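6-phosphogluconate dehydrogenase NAD-binding (Dyadobacter fermentans, PDB 4GBJ) probably works as an NAD(P)-binding oxidoreductase of the 6-phosphogluconate and 3-hydroxyisobutyrate dehydrogenase kind. Local coordinates at residues 15-23 with 123-133. Residues are numbered along the deposited sequence; the frame is centred on the assembly and turned at random. Where two conformers were deposited one is given.
Sequences NLGTPIAEI and IFARPEAVRAK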
loop_
_atom_site.group_PDB
_atom_site.type_symbol
_atom_site.label_atom_id
_atom_site.label_comp_id
_atom_site.label_asym_id
_atom_site.label_seq_id
_atom_site.Cartn_x
_atom_site.Cartn_y
_atom_site.Cartn_z
ATOM N N ASN B 15 -25.459 -3.179 -6.924
ATOM C CA ASN B 15 -24.694 -4.111 -6.083
ATOM C C ASN B 15 -24.541 -3.631 -4.644
ATOM O O ASN B 15 -24.414 -4.471 -3.755
ATOM C CB ASN B 15 -23.294 -4.368 -6.689
ATOM C CG ASN B 15 -23.301 -5.248 -7.933
ATOM O OD1 ASN B 15 -24.324 -5.428 -8.615
ATOM N ND2 ASN B 15 -22.146 -5.809 -8.268
ATOM N N LEU B 16 -24.504 -2.295 -4.409
ATOM C CA LEU B 16 -24.415 -1.746 -3.062
ATOM C C LEU B 16 -25.786 -1.297 -2.545
ATOM O O LEU B 16 -26.063 -1.473 -1.362
ATOM C CB LEU B 16 -23.423 -0.579 -3.013
ATOM C CG LEU B 16 -21.962 -0.903 -3.348
ATOM C CD1 LEU B 16 -21.147 0.383 -3.436
ATOM C CD2 LEU B 16 -21.327 -1.801 -2.304
ATOM N N GLY B 17 -26.624 -0.720 -3.404
ATOM C CA GLY B 17 -27.945 -0.248 -2.990
ATOM C C GLY B 17 -28.847 -1.340 -2.437
ATOM O O GLY B 17 -29.526 -1.147 -1.421
ATOM N N THR B 18 -28.834 -2.515 -3.078
ATOM C CA THR B 18 -29.654 -3.643 -2.644
ATOM C C THR B 18 -29.260 -4.048 -1.218
ATOM O O THR B 18 -30.078 -3.832 -0.315
ATOM C CB THR B 18 -29.615 -4.777 -3.657
ATOM O OG1 THR B 18 -30.491 -4.407 -4.714
ATOM C CG2 THR B 18 -30.057 -6.118 -3.073
ATOM N N PRO B 19 -28.025 -4.504 -0.946
ATOM C CA PRO B 19 -27.698 -4.891 0.435
ATOM C C PRO B 19 -27.855 -3.763 1.450
ATOM O O PRO B 19 -28.243 -4.036 2.584
ATOM C CB PRO B 19 -26.229 -5.368 0.349
ATOM C CG PRO B 19 -25.731 -4.888 -0.979
ATOM C CD PRO B 19 -26.924 -4.849 -1.869
ATOM N N ILE B 20 -27.567 -2.505 1.063
ATOM C CA ILE B 20 -27.752 -1.407 2.007
ATOM C C ILE B 20 -29.222 -1.312 2.385
ATOM O O ILE B 20 -29.522 -1.230 3.567
ATOM C CB ILE B 20 -27.225 -0.061 1.467
ATOM C CG1 ILE B 20 -25.701 -0.079 1.397
ATOM C CG2 ILE B 20 -27.679 1.096 2.383
ATOM C CD1 ILE B 20 -25.100 0.945 0.561
ATOM N N ALA B 21 -30.127 -1.353 1.399
ATOM C CA ALA B 21 -31.573 -1.243 1.664
ATOM C C ALA B 21 -32.098 -2.427 2.496
ATOM O O ALA B 21 -32.962 -2.254 3.354
ATOM C CB ALA B 21 -32.340 -1.159 0.351
ATOM N N GLU B 22 -31.567 -3.624 2.261
ATOM C CA GLU B 22 -31.980 -4.806 3.039
ATOM C C GLU B 22 -31.679 -4.623 4.548
ATOM O O GLU B 22 -32.486 -4.991 5.387
ATOM C CB GLU B 22 -31.284 -6.065 2.511
ATOM C CG GLU B 22 -31.770 -6.466 1.127
ATOM C CD GLU B 22 -31.145 -7.711 0.530
ATOM O OE1 GLU B 22 -29.990 -8.032 0.888
ATOM O OE2 GLU B 22 -31.797 -8.340 -0.335
ATOM N N ILE B 23 -30.532 -4.052 4.882
ATOM C CA ILE B 23 -30.187 -3.818 6.284
ATOM C C ILE B 23 -31.103 -2.756 6.920
ATOM O O ILE B 23 -31.452 -2.888 8.096
ATOM C CB ILE B 23 -28.698 -3.433 6.412
ATOM C CG1 ILE B 23 -27.838 -4.675 6.242
ATOM C CG2 ILE B 23 -28.370 -2.738 7.730
ATOM C CD1 ILE B 23 -26.501 -4.388 5.651
ATOM N N ILE B 123 -19.218 5.486 0.252
ATOM C CA ILE B 123 -19.023 4.258 1.028
ATOM C C ILE B 123 -17.741 3.544 0.604
ATOM O O ILE B 123 -17.432 3.422 -0.588
ATOM C CB ILE B 123 -20.280 3.327 0.946
ATOM C CG1 ILE B 123 -20.168 2.127 1.927
ATOM C CG2 ILE B 123 -20.570 2.842 -0.478
ATOM C CD1 ILE B 123 -21.489 1.366 2.113
ATOM N N PHE B 124 -17.028 3.018 1.617
ATOM C CA PHE B 124 -15.798 2.266 1.466
ATOM C C PHE B 124 -16.174 0.867 1.829
ATOM O O PHE B 124 -16.075 0.471 2.992
ATOM C CB PHE B 124 -14.688 2.828 2.379
ATOM C CG PHE B 124 -14.340 4.283 2.120
ATOM C CD1 PHE B 124 -13.102 4.633 1.608
ATOM C CD2 PHE B 124 -15.283 5.291 2.321
ATOM C CE1 PHE B 124 -12.763 5.967 1.420
ATOM C CE2 PHE B 124 -14.985 6.617 2.037
ATOM C CZ PHE B 124 -13.707 6.958 1.655
ATOM N N ALA B 125 -16.749 0.153 0.868
ATOM C CA ALA B 125 -17.215 -1.217 1.109
ATOM C C ALA B 125 -17.563 -1.920 -0.168
ATOM O O ALA B 125 -18.370 -1.412 -0.930
ATOM C CB ALA B 125 -18.472 -1.199 2.001
ATOM N N ARG B 126 -17.049 -3.112 -0.364
ATOM C CA ARG B 126 -17.494 -3.977 -1.449
ATOM C C ARG B 126 -18.815 -4.638 -0.955
ATOM O O ARG B 126 -19.027 -4.710 0.260
ATOM C CB ARG B 126 -16.413 -5.007 -1.799
ATOM C CG ARG B 126 -15.128 -4.349 -2.306
ATOM C CD ARG B 126 -14.184 -5.324 -3.000
ATOM N NE ARG B 126 -13.500 -6.210 -2.052
ATOM C CZ ARG B 126 -12.440 -5.884 -1.311
ATOM N NH1 ARG B 126 -11.916 -4.664 -1.381
ATOM N NH2 ARG B 126 -11.904 -6.772 -0.486
ATOM N N PRO B 127 -19.708 -5.121 -1.844
ATOM C CA PRO B 127 -20.993 -5.712 -1.382
ATOM C C PRO B 127 -20.922 -6.700 -0.211
ATOM O O PRO B 127 -21.806 -6.685 0.649
ATOM C CB PRO B 127 -21.506 -6.421 -2.628
ATOM C CG PRO B 127 -21.010 -5.565 -3.742
ATOM C CD PRO B 127 -19.643 -5.070 -3.316
ATOM N N GLU B 128 -19.849 -7.504 -0.139
ATOM C CA GLU B 128 -19.686 -8.472 0.946
ATOM C C GLU B 128 -19.468 -7.745 2.276
ATOM O O GLU B 128 -20.023 -8.156 3.303
ATOM C CB GLU B 128 -18.515 -9.444 0.701
ATOM C CG GLU B 128 -18.351 -9.944 -0.731
ATOM C CD GLU B 128 -17.477 -9.080 -1.629
ATOM O OE1 GLU B 128 -18.047 -8.446 -2.547
ATOM O OE2 GLU B 128 -16.251 -8.977 -1.376
ATOM N N ALA B 129 -18.661 -6.663 2.251
ATOM C CA ALA B 129 -18.345 -5.873 3.444
ATOM C C ALA B 129 -19.581 -5.198 4.007
ATOM O O ALA B 129 -19.603 -4.930 5.211
ATOM C CB ALA B 129 -17.267 -4.823 3.139
ATOM N N VAL B 130 -20.600 -4.903 3.140
ATOM C CA VAL B 130 -21.874 -4.286 3.538
ATOM C C VAL B 130 -22.710 -5.303 4.285
ATOM O O VAL B 130 -23.277 -4.976 5.329
ATOM C CB VAL B 130 -22.675 -3.706 2.349
ATOM C CG1 VAL B 130 -24.050 -3.210 2.812
ATOM C CG2 VAL B 130 -21.899 -2.585 1.651
ATOM N N ARG B 131 -22.823 -6.528 3.737
ATOM C CA ARG B 131 -23.597 -7.590 4.380
ATOM C C ARG B 131 -22.972 -7.916 5.718
ATOM O O ARG B 131 -23.703 -8.057 6.697
ATOM C CB ARG B 131 -23.710 -8.832 3.477
ATOM C CG ARG B 131 -24.580 -8.583 2.245
ATOM C CD ARG B 131 -24.952 -9.835 1.459
ATOM N NE ARG B 131 -25.825 -9.499 0.321
ATOM C CZ ARG B 131 -25.419 -9.041 -0.867
ATOM N NH1 ARG B 131 -24.122 -8.874 -1.122
ATOM N NH2 ARG B 131 -26.307 -8.754 -1.813
ATOM N N ALA B 132 -21.621 -7.922 5.788
ATOM C CA ALA B 132 -20.899 -8.186 7.035
ATOM C C ALA B 132 -20.805 -6.939 7.932
ATOM O O ALA B 132 -20.342 -7.063 9.060
ATOM C CB ALA B 132 -19.500 -8.717 6.727
ATOM N N LYS B 133 -21.243 -5.757 7.446
ATOM C CA LYS B 133 -21.239 -4.471 8.165
ATOM C C LYS B 133 -19.812 -4.071 8.639
ATOM O O LYS B 133 -19.686 -3.361 9.642
ATOM C CB LYS B 133 -22.228 -4.499 9.347
ATOM C CG LYS B 133 -23.678 -4.810 8.917
ATOM C CD LYS B 133 -24.583 -5.124 10.087
ATOM C CE LYS B 133 -25.892 -5.718 9.636
ATOM N NZ LYS B 133 -26.643 -6.304 10.776
#
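Helix 17-26 of the Rossmann-type domain, which carries G17, the last glycine of what looks like a GxGxxG motif, packs here against the short helix 127-131; the axes of 17-23 and 127-131 approach to 9.2 Å at 4°, almost parallel. Side-chain packing carries the contact. V130 is at its centre: CG1, anti to the backbone N (chi1 174°), meets I20 CG1 at 3.8 Å and both P19 CB and I23 CD1 at 3.9 Å, while CG2 faces L16 CD2. L16 spreads its two methyls, CD2 lying 3.3 Å from A125 O and 3.8 Å from P127 CD, CD1 sliding past I123 CG2 in the conformer given. Cutting L16 back to alanine removes both methyls, and this is likely to leave V130 CG2 and the P127 ring without their apolar partner. On the outer side R131, extended from CG to NE, lays one face of its guanidinium against P19, CB 3.9 Å above the centre of the plane; E22 OE1 lies 4.5 Å from R131 NE, too far for a salt bridge. Beyond this packing, F156 touches I20 and I23, helix 42-46 adjoins A21 and E22, and K174 NZ, of the predicted active-site lysine on helix 169-197, hydrogen-bonds I123 O at the end of strand 117-124.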